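Local coordinates for protein Cif-like 1 (Burkholderia cenocepacia, PDB 7JQY) that probably hydrolyses epoxides, as a Cif-like member of the alpha/beta hydrolase fold that assembles into an octamer, at residues 36-41 against 87-92; 58-63 against 209-214; 122-127 against 226-231. The protein carries 1 engineered substitution. All coordinates share one frame; numbering follows the deposited sequence.

In the fold
From the N terminus, the first segment of contact 1 lies on the second strand, 37-43. Contact 1 closes a loop from this strand to the connection between strand 77-82 and helix 98-111. Residues 58-63 lie inside that loop, and their partner is far outside it on helix 205-215, so contacts 1 and 2 cross. They also touch, as Trp61 packs on Val41 and His39. Contact 3 opens at the turn after strand 117-122, within the span of contact 2, and closes later on helix 220-229, so these two cross as well. Contacts 1 and 3 follow in series. Contacts 2 and 3 tie the sheet's loops to the helices inserted between strands 140-146 and 250-255.

Contact 1: residues 36-41 against 87-92; sequences VRLHYV and GESDKP
Glu88 sets its CB over one face of the His39 ring, 3.8 Å from the ring centroid, in a CH-pi contact. The two side chains lie side by side and point the same way. The carboxylate of Glu88 leads off to a salt bridge with Lys196 of the second subunit, while His39 ND1 is bonded to Asp82. Ser89 comes next. With OG beside its own backbone N (chi1 -74°), Ser89 holds the hydroxyl at His39 N, which donates a nearly straight bond to it (2.8 Å, 174°). The same OG also bonds to Asp82 O. Asp90 grips Arg37 twice. Its N donates to Arg37 O at 2.9 Å, and its OD2 accepts from Arg37 N at 2.9 Å. The second donor stands well above the carboxylate plane, 60° out of it. A water links Arg37 NE to Glu88 O. The guanidinium of Arg37 goes on to Lys196 O and Thr199 O of the second subunit. At Pro92, CG meets Val36 CG2 at 3.6 Å, the two side chains crossing at about a right angle. The loop thus runs nearly antiparallel to the start of strand 37-43 and satisfies backbone groups of Arg37 and His39, partly with side chains. Asp90 OD1 and Arg37 NE, 4.1 Å apart, are beyond a salt bridge, though their opposite charges would still be expected to attract.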
loop_
_atom_site.group_PDB
_atom_site.type_symbol
_atom_site.label_atom_id
_atom_site.label_comp_id
_atom_site.label_asym_id
_atom_site.label_seq_id
_atom_site.Cartn_x
_atom_site.Cartn_y
_atom_site.Cartn_z
ATOM N N VAL B 36 -0.450 11.127 33.921
ATOM C CA VAL B 36 -0.691 9.930 33.109
ATOM C C VAL B 36 -1.978 9.256 33.585
ATOM O O VAL B 36 -2.215 9.144 34.794
ATOM C CB VAL B 36 0.486 8.941 33.239
ATOM C CG1 VAL B 36 0.172 7.601 32.578
ATOM C CG2 VAL B 36 1.757 9.562 32.680
ATOM N N ARG B 37 -2.822 8.799 32.651
ATOM C CA ARG B 37 -4.012 8.012 32.992
ATOM C C ARG B 37 -3.771 6.523 32.746
ATOM O O ARG B 37 -3.301 6.137 31.670
ATOM C CB ARG B 37 -5.233 8.480 32.189
ATOM C CG ARG B 37 -6.544 7.724 32.499
ATOM C CD ARG B 37 -7.742 8.352 31.758
ATOM N NE ARG B 37 -7.714 7.984 30.346
ATOM C CZ ARG B 37 -8.651 8.280 29.450
ATOM N NH1 ARG B 37 -9.733 8.969 29.795
ATOM N NH2 ARG B 37 -8.498 7.878 28.192
ATOM N N LEU B 38 -4.086 5.698 33.747
ATOM C CA LEU B 38 -3.948 4.253 33.651
ATOM C C LEU B 38 -5.321 3.597 33.581
ATOM O O LEU B 38 -6.251 3.998 34.289
ATOM C CB LEU B 38 -3.172 3.666 34.839
ATOM C CG LEU B 38 -1.676 3.967 34.939
ATOM C CD1 LEU B 38 -1.009 2.967 35.876
ATOM C CD2 LEU B 38 -1.001 3.973 33.575
ATOM N N HIS B 39 -5.424 2.577 32.730
ATOM C CA HIS B 39 -6.617 1.761 32.568
ATOM C C HIS B 39 -6.455 0.452 33.331
ATOM O O HIS B 39 -5.365 -0.126 33.373
ATOM C CB HIS B 39 -6.864 1.492 31.081
ATOM C CG HIS B 39 -7.933 0.485 30.805
ATOM N ND1 HIS B 39 -7.652 -0.827 30.489
ATOM C CD2 HIS B 39 -9.282 0.602 30.763
ATOM C CE1 HIS B 39 -8.781 -1.480 30.283
ATOM N NE2 HIS B 39 -9.786 -0.635 30.442
ATOM N N TYR B 40 -7.536 -0.012 33.947
ATOM C CA TYR B 40 -7.477 -1.263 34.683
ATOM C C TYR B 40 -8.854 -1.889 34.689
ATOM O O TYR B 40 -9.872 -1.219 34.481
ATOM C CB TYR B 40 -6.970 -1.085 36.126
ATOM C CG TYR B 40 -7.861 -0.233 37.013
ATOM C CD1 TYR B 40 -7.875 1.154 36.889
ATOM C CD2 TYR B 40 -8.690 -0.815 37.968
ATOM C CE1 TYR B 40 -8.691 1.942 37.696
ATOM C CE2 TYR B 40 -9.504 -0.038 38.778
ATOM C CZ TYR B 40 -9.502 1.338 38.634
ATOM O OH TYR B 40 -10.313 2.111 39.433
ATOM N N VAL B 41 -8.870 -3.190 34.927
ATOM C CA VAL B 41 -10.096 -3.968 35.009
ATOM C C VAL B 41 -10.190 -4.512 36.424
ATOM O O VAL B 41 -9.201 -5.033 36.956
ATOM C CB VAL B 41 -10.110 -5.093 33.956
ATOM C CG1 VAL B 41 -11.321 -5.983 34.113
ATOM C CG2 VAL B 41 -10.093 -4.482 32.572
ATOM N N GLY B 87 -1.975 -1.177 26.432
ATOM C CA GLY B 87 -3.416 -1.341 26.405
ATOM C C GLY B 87 -4.099 -0.002 26.198
ATOM O O GLY B 87 -3.718 0.789 25.328
ATOM N N GLU B 88 -5.104 0.263 27.027
ATOM C CA GLU B 88 -5.890 1.481 26.978
ATOM C C GLU B 88 -5.308 2.594 27.842
ATOM O O GLU B 88 -5.948 3.633 28.013
ATOM C CB GLU B 88 -7.327 1.172 27.402
ATOM C CG GLU B 88 -7.997 0.142 26.512
ATOM C CD GLU B 88 -8.115 0.628 25.074
ATOM O OE1 GLU B 88 -8.650 1.736 24.851
ATOM O OE2 GLU B 88 -7.663 -0.095 24.163
ATOM N N SER B 89 -4.119 2.399 28.396
ATOM C CA SER B 89 -3.508 3.434 29.210
ATOM C C SER B 89 -2.843 4.495 28.333
ATOM O O SER B 89 -2.647 4.313 27.125
ATOM C CB SER B 89 -2.489 2.807 30.154
ATOM O OG SER B 89 -3.162 2.131 31.203
ATOM N N ASP B 90 -2.537 5.639 28.950
ATOM C CA ASP B 90 -1.843 6.705 28.241
ATOM C C ASP B 90 -0.443 6.253 27.828
ATOM O O ASP B 90 0.133 5.321 28.401
ATOM C CB ASP B 90 -1.760 7.961 29.106
ATOM C CG ASP B 90 -3.081 8.719 29.149
ATOM O OD1 ASP B 90 -4.033 8.280 28.458
ATOM O OD2 ASP B 90 -3.166 9.723 29.884
ATOM N N LYS B 91 0.109 6.937 26.818
ATOM C CA LYS B 91 1.440 6.650 26.285
ATOM C C LYS B 91 2.295 7.908 26.385
ATOM O O LYS B 91 2.557 8.575 25.371
ATOM C CB LYS B 91 1.380 6.161 24.838
ATOM C CG LYS B 91 0.907 4.724 24.675
ATOM C CD LYS B 91 -0.570 4.678 24.344
ATOM C CE LYS B 91 -1.078 3.246 24.223
ATOM N NZ LYS B 91 -2.566 3.217 24.400
ATOM N N PRO B 92 2.766 8.254 27.586
ATOM C CA PRO B 92 3.588 9.464 27.729
ATOM C C PRO B 92 4.971 9.318 27.103
ATOM O O PRO B 92 5.325 8.247 26.600
ATOM C CB PRO B 92 3.674 9.654 29.251
ATOM C CG PRO B 92 3.446 8.305 29.815
ATOM C CD PRO B 92 2.500 7.603 28.881
HETATM O O HOH W 1 -5.671 6.484 28.749
#

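Contact 2: residues 58-63 against 209-214; sequences PQTWYT and AVYADA
The loop after strand 50-54 packs on helix 205-215, and Tyr211 of that helix reaches in among Pro58, Gln59, Thr60, Tyr62 and Thr63. Its CG, beside the backbone N (chi1 -51°), starts the ring toward the loop. Pro58 O sits 3.2 Å from Tyr211 CB. Further out, Tyr211 CD1 comes 3.9 Å from Gln59 CA. Tyr62 turns its edge to the face of Tyr211 in an offset edge-to-face pair, with planes at 73° and Tyr62 CD2 3.8 Å from Tyr211 CE1. The Tyr62 ring has one face against Val210, whose CG1 lies 3.9 Å from the ring centroid in a CH-pi contact. Pro58 follows a cis peptide and ends the sequence His-Gly-Trp-Pro. This is the HGXP motif of epoxide hydrolases of this fold, in which the backbone is thought to contribute to the oxyanion hole. Just after it, Thr60 makes an ST turn, its OG1 accepting from Tyr62 N. The methyl CG2 of Thr60 meets Ala214 CB at 3.8 Å. At the far end of the Tyr211 ring, the backbone N of Thr63 lies at the edge, in the ring plane. Tyr211 OH is 3.2 Å from Thr63 OG1, at most a weak bond. The hydroxyl has other partners, Asp288 OD1 and Arg65 NH1.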
loop_
_atom_site.group_PDB
_atom_site.type_symbol
_atom_site.label_atom_id
_atom_site.label_comp_id
_atom_site.label_asym_id
_atom_site.label_seq_id
_atom_site.Cartn_x
_atom_site.Cartn_y
_atom_site.Cartn_z
ATOM N N PRO B 58 4.247 -8.954 24.795
ATOM C CA PRO B 58 3.318 -7.948 24.271
ATOM C C PRO B 58 1.904 -8.214 24.759
ATOM O O PRO B 58 1.120 -8.823 24.037
ATOM C CB PRO B 58 3.407 -8.157 22.763
ATOM C CG PRO B 58 3.708 -9.675 22.614
ATOM C CD PRO B 58 4.209 -10.177 23.975
ATOM N N GLN B 59 1.572 -7.770 25.964
ATOM C CA GLN B 59 0.330 -8.167 26.601
ATOM C C GLN B 59 -0.423 -6.942 27.108
ATOM O O GLN B 59 0.049 -5.807 27.027
ATOM C CB GLN B 59 0.600 -9.149 27.749
ATOM C CG GLN B 59 1.534 -10.303 27.334
ATOM C CD GLN B 59 1.689 -11.330 28.421
ATOM O OE1 GLN B 59 2.074 -11.010 29.554
ATOM N NE2 GLN B 59 1.367 -12.574 28.098
ATOM N N THR B 60 -1.633 -7.200 27.593
ATOM C CA THR B 60 -2.462 -6.252 28.313
ATOM C C THR B 60 -3.034 -6.996 29.506
ATOM O O THR B 60 -2.709 -8.168 29.733
ATOM C CB THR B 60 -3.597 -5.704 27.438
ATOM O OG1 THR B 60 -4.451 -6.791 27.079
ATOM C CG2 THR B 60 -3.070 -5.005 26.190
ATOM N N TRP B 61 -3.940 -6.333 30.234
ATOM C CA TRP B 61 -4.671 -6.997 31.312
ATOM C C TRP B 61 -5.329 -8.285 30.839
ATOM O O TRP B 61 -5.537 -9.211 31.634
ATOM C CB TRP B 61 -5.735 -6.052 31.882
ATOM C CG TRP B 61 -6.923 -5.910 30.974
ATOM C CD1 TRP B 61 -7.123 -4.940 30.032
ATOM C CD2 TRP B 61 -8.062 -6.784 30.897
ATOM N NE1 TRP B 61 -8.310 -5.158 29.375
ATOM C CE2 TRP B 61 -8.909 -6.278 29.891
ATOM C CE3 TRP B 61 -8.446 -7.943 31.584
ATOM C CZ2 TRP B 61 -10.116 -6.888 29.556
ATOM C CZ3 TRP B 61 -9.653 -8.544 31.251
ATOM C CH2 TRP B 61 -10.468 -8.018 30.242
ATOM N N TYR B 62 -5.674 -8.359 29.548
ATOM C CA TYR B 62 -6.446 -9.476 29.013
ATOM C C TYR B 62 -5.765 -10.821 29.248
ATOM O O TYR B 62 -6.424 -11.864 29.155
ATOM C CB TYR B 62 -6.691 -9.235 27.518
ATOM C CG TYR B 62 -7.507 -10.292 26.785
ATOM C CD1 TYR B 62 -8.897 -10.308 26.856
ATOM C CD2 TYR B 62 -6.883 -11.256 25.993
ATOM C CE1 TYR B 62 -9.644 -11.264 26.164
ATOM C CE2 TYR B 62 -7.617 -12.204 25.300
ATOM C CZ TYR B 62 -8.998 -12.210 25.391
ATOM O OH TYR B 62 -9.727 -13.159 24.705
ATOM N N THR B 63 -4.463 -10.830 29.546
ATOM C CA THR B 63 -3.784 -12.099 29.764
ATOM C C THR B 63 -4.229 -12.791 31.049
ATOM O O THR B 63 -4.071 -14.009 31.162
ATOM C CB THR B 63 -2.261 -11.900 29.747
ATOM O OG1 THR B 63 -1.627 -13.166 29.565
ATOM C CG2 THR B 63 -1.754 -11.276 31.035
ATOM N N ALA B 209 -4.505 -12.108 18.874
ATOM C CA ALA B 209 -4.804 -10.903 18.098
ATOM C C ALA B 209 -5.326 -9.770 18.979
ATOM O O ALA B 209 -5.178 -8.595 18.630
ATOM C CB ALA B 209 -5.813 -11.224 16.994
ATOM N N VAL B 210 -5.929 -10.098 20.121
ATOM C CA VAL B 210 -6.335 -9.057 21.057
ATOM C C VAL B 210 -5.120 -8.268 21.526
ATOM O O VAL B 210 -5.144 -7.028 21.572
ATOM C CB VAL B 210 -7.085 -9.688 22.240
ATOM C CG1 VAL B 210 -7.370 -8.644 23.310
ATOM C CG2 VAL B 210 -8.359 -10.360 21.753
ATOM N N TYR B 211 -4.030 -8.970 21.863
ATOM C CA TYR B 211 -2.782 -8.288 22.201
ATOM C C TYR B 211 -2.241 -7.518 21.004
ATOM O O TYR B 211 -1.896 -6.335 21.113
ATOM C CB TYR B 211 -1.729 -9.292 22.674
ATOM C CG TYR B 211 -2.135 -10.253 23.761
ATOM C CD1 TYR B 211 -2.782 -9.813 24.918
ATOM C CD2 TYR B 211 -1.820 -11.604 23.653
ATOM C CE1 TYR B 211 -3.134 -10.703 25.919
ATOM C CE2 TYR B 211 -2.160 -12.501 24.645
ATOM C CZ TYR B 211 -2.808 -12.051 25.781
ATOM O OH TYR B 211 -3.146 -12.954 26.763
ATOM N N ALA B 212 -2.136 -8.183 19.851
ATOM C CA ALA B 212 -1.532 -7.547 18.685
ATOM C C ALA B 212 -2.285 -6.276 18.294
ATOM O O ALA B 212 -1.662 -5.273 17.920
ATOM C CB ALA B 212 -1.469 -8.537 17.519
ATOM N N ASP B 213 -3.624 -6.297 18.363
ATOM C CA ASP B 213 -4.395 -5.097 18.020
ATOM C C ASP B 213 -4.164 -3.961 19.015
ATOM O O ASP B 213 -4.209 -2.785 18.637
ATOM C CB ASP B 213 -5.886 -5.437 17.897
ATOM C CG ASP B 213 -6.174 -6.383 16.722
ATOM O OD1 ASP B 213 -5.226 -6.730 15.961
ATOM O OD2 ASP B 213 -7.341 -6.795 16.567
ATOM N N ALA B 214 -3.926 -4.274 20.286
ATOM C CA ALA B 214 -3.599 -3.210 21.226
ATOM C C ALA B 214 -2.289 -2.518 20.848
ATOM O O ALA B 214 -2.185 -1.288 20.918
ATOM C CB ALA B 214 -3.529 -3.766 22.643
#

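Contact 3: residues 122-127 against 226-231; sequences RSIGVM and ELYRAF. Engineered in segment 122-127: Ser123 (natural residue Asp).
Segment 122-127 leaves the end of strand 117-122 through a sharp turn at Ser123 and enters helix 124-135. Residues 226-229 form the weakly bonded last part of helix 220-229; Ala230 is loop, and the next helix begins at Phe231. The backbones stay well apart, with their nearest CA atoms, those of Ile124 and Leu227, 7.7 Å from each other. The gap is bridged by apolar side chains. Ile124 does most of this with two branches. Its CG2, anti to the backbone N, reaches both methyls of Leu227, with Leu227 CD1 at 4.0 Å. Its other branch is turned at chi2 (-70°), which sends CD1 to the edge of the Phe231 ring, near the ring plane and 4.0 Å from CZ. The same CD1 comes more loosely to Tyr228 CZ, 4.5 Å away. The turn that carries Ile124 fits the nucleophile elbow, here Gly121-Arg122-Ser123-Ile124-Gly125. Ser123 has positive phi (50°), the strained conformation expected at an elbow between strand and helix. It is an engineered residue in place of the natural Asp, which by analogy with related epoxide hydrolases is probably the nucleophile. Its OG bonds to the backbone N of Trp57. One helical turn further on, Met127 extends beyond CG and brings SD 4.0 Å from Phe231 CE1. This Met-aromatic contact is oblique, 60° off the ring normal. Within its own segment, Phe231 lays one face over Tyr228 CA, which stands 3.8 Å above the ring centre, while Phe170 also meets the ring. Lys98 of helix 98-111 packs beside both Ile124 and Met127, and Tyr83 touches both Ile124 and Leu227.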
loop_
_atom_site.group_PDB
_atom_site.type_symbol
_atom_site.label_atom_id
_atom_site.label_comp_id
_atom_site.label_asym_id
_atom_site.label_seq_id
_atom_site.Cartn_x
_atom_site.Cartn_y
_atom_site.Cartn_z
ATOM N N ARG B 122 4.374 -10.830 35.518
ATOM C CA ARG B 122 5.100 -11.635 34.542
ATOM C C ARG B 122 5.737 -10.710 33.514
ATOM O O ARG B 122 5.289 -9.577 33.307
ATOM C CB ARG B 122 4.196 -12.677 33.849
ATOM C CG ARG B 122 3.284 -12.135 32.749
ATOM C CD ARG B 122 2.688 -13.271 31.912
ATOM N NE ARG B 122 3.729 -14.074 31.282
ATOM C CZ ARG B 122 4.429 -13.690 30.219
ATOM N NH1 ARG B 122 4.200 -12.505 29.656
ATOM N NH2 ARG B 122 5.368 -14.483 29.724
ATOM N N SER B 123 6.791 -11.206 32.858
ATOM C CA SER B 123 7.531 -10.436 31.840
ATOM C C SER B 123 7.878 -9.059 32.405
ATOM O O SER B 123 8.360 -8.980 33.546
ATOM C CB SER B 123 6.685 -10.414 30.564
ATOM O OG SER B 123 7.165 -9.448 29.636
ATOM N N ILE B 124 7.606 -7.967 31.676
ATOM C CA ILE B 124 7.897 -6.619 32.155
ATOM C C ILE B 124 7.194 -6.369 33.478
ATOM O O ILE B 124 7.721 -5.674 34.358
ATOM C CB ILE B 124 7.483 -5.593 31.082
ATOM C CG1 ILE B 124 8.212 -5.875 29.764
ATOM C CG2 ILE B 124 7.737 -4.173 31.544
ATOM C CD1 ILE B 124 9.683 -5.572 29.813
ATOM N N GLY B 125 6.011 -6.956 33.658
ATOM C CA GLY B 125 5.264 -6.739 34.881
ATOM C C GLY B 125 5.935 -7.304 36.113
ATOM O O GLY B 125 5.734 -6.796 37.216
ATOM N N VAL B 126 6.711 -8.380 35.963
ATOM C CA VAL B 126 7.400 -8.893 37.135
ATOM C C VAL B 126 8.571 -7.997 37.520
ATOM O O VAL B 126 8.939 -7.939 38.700
ATOM C CB VAL B 126 7.818 -10.360 36.909
ATOM C CG1 VAL B 126 9.158 -10.468 36.172
ATOM C CG2 VAL B 126 7.850 -11.087 38.236
ATOM N N MET B 127 9.118 -7.228 36.574
ATOM C CA MET B 127 10.133 -6.245 36.931
ATOM C C MET B 127 9.513 -5.083 37.696
ATOM O O MET B 127 10.064 -4.626 38.706
ATOM C CB MET B 127 10.845 -5.738 35.676
ATOM C CG MET B 127 11.244 -6.832 34.690
ATOM S SD MET B 127 12.029 -6.221 33.175
ATOM C CE MET B 127 12.261 -7.766 32.307
ATOM N N GLU B 226 10.079 1.375 24.498
ATOM C CA GLU B 226 10.781 2.168 25.501
ATOM C C GLU B 226 10.974 1.411 26.811
ATOM O O GLU B 226 11.872 1.757 27.590
ATOM C CB GLU B 226 10.019 3.472 25.768
ATOM C CG GLU B 226 9.987 4.443 24.589
ATOM C CD GLU B 226 11.349 5.032 24.259
ATOM O OE1 GLU B 226 12.172 5.190 25.187
ATOM O OE2 GLU B 226 11.600 5.338 23.074
ATOM N N LEU B 227 10.149 0.398 27.081
ATOM C CA LEU B 227 10.430 -0.474 28.214
ATOM C C LEU B 227 11.774 -1.166 28.035
ATOM O O LEU B 227 12.562 -1.264 28.982
ATOM C CB LEU B 227 9.329 -1.525 28.365
ATOM C CG LEU B 227 7.889 -1.027 28.444
ATOM C CD1 LEU B 227 6.883 -2.160 28.188
ATOM C CD2 LEU B 227 7.699 -0.435 29.806
ATOM N N TYR B 228 12.057 -1.621 26.809
ATOM C CA TYR B 228 13.313 -2.283 26.475
ATOM C C TYR B 228 14.464 -1.291 26.354
ATOM O O TYR B 228 15.614 -1.634 26.650
ATOM C CB TYR B 228 13.151 -3.069 25.170
ATOM C CG TYR B 228 12.188 -4.240 25.279
ATOM C CD1 TYR B 228 12.659 -5.536 25.417
ATOM C CD2 TYR B 228 10.807 -4.045 25.242
ATOM C CE1 TYR B 228 11.795 -6.609 25.526
ATOM C CE2 TYR B 228 9.932 -5.113 25.344
ATOM C CZ TYR B 228 10.436 -6.396 25.487
ATOM O OH TYR B 228 9.583 -7.466 25.596
ATOM N N ARG B 229 14.182 -0.069 25.898
ATOM C CA ARG B 229 15.236 0.930 25.799
ATOM C C ARG B 229 15.678 1.406 27.172
ATOM O O ARG B 229 16.768 1.971 27.300
ATOM C CB ARG B 229 14.773 2.091 24.932
ATOM C CG ARG B 229 14.694 1.721 23.472
ATOM C CD ARG B 229 13.602 2.499 22.751
ATOM N NE ARG B 229 13.258 1.836 21.497
ATOM C CZ ARG B 229 12.332 2.264 20.647
ATOM N NH1 ARG B 229 11.636 3.379 20.911
ATOM N NH2 ARG B 229 12.095 1.575 19.533
ATOM N N ALA B 230 14.872 1.153 28.199
ATOM C CA ALA B 230 15.213 1.471 29.579
ATOM C C ALA B 230 15.959 0.345 30.299
ATOM O O ALA B 230 16.273 0.501 31.482
ATOM C CB ALA B 230 13.946 1.807 30.371
ATOM N N PHE B 231 16.208 -0.798 29.647
ATOM C CA PHE B 231 16.882 -1.912 30.328
ATOM C C PHE B 231 18.209 -1.527 30.981
ATOM O O PHE B 231 18.424 -1.914 32.142
ATOM C CB PHE B 231 17.085 -3.091 29.362
ATOM C CG PHE B 231 15.875 -3.971 29.205
ATOM C CD1 PHE B 231 14.757 -3.801 30.012
ATOM C CD2 PHE B 231 15.837 -4.937 28.215
ATOM C CE1 PHE B 231 13.633 -4.606 29.850
ATOM C CE2 PHE B 231 14.724 -5.746 28.048
ATOM C CZ PHE B 231 13.618 -5.582 28.861
#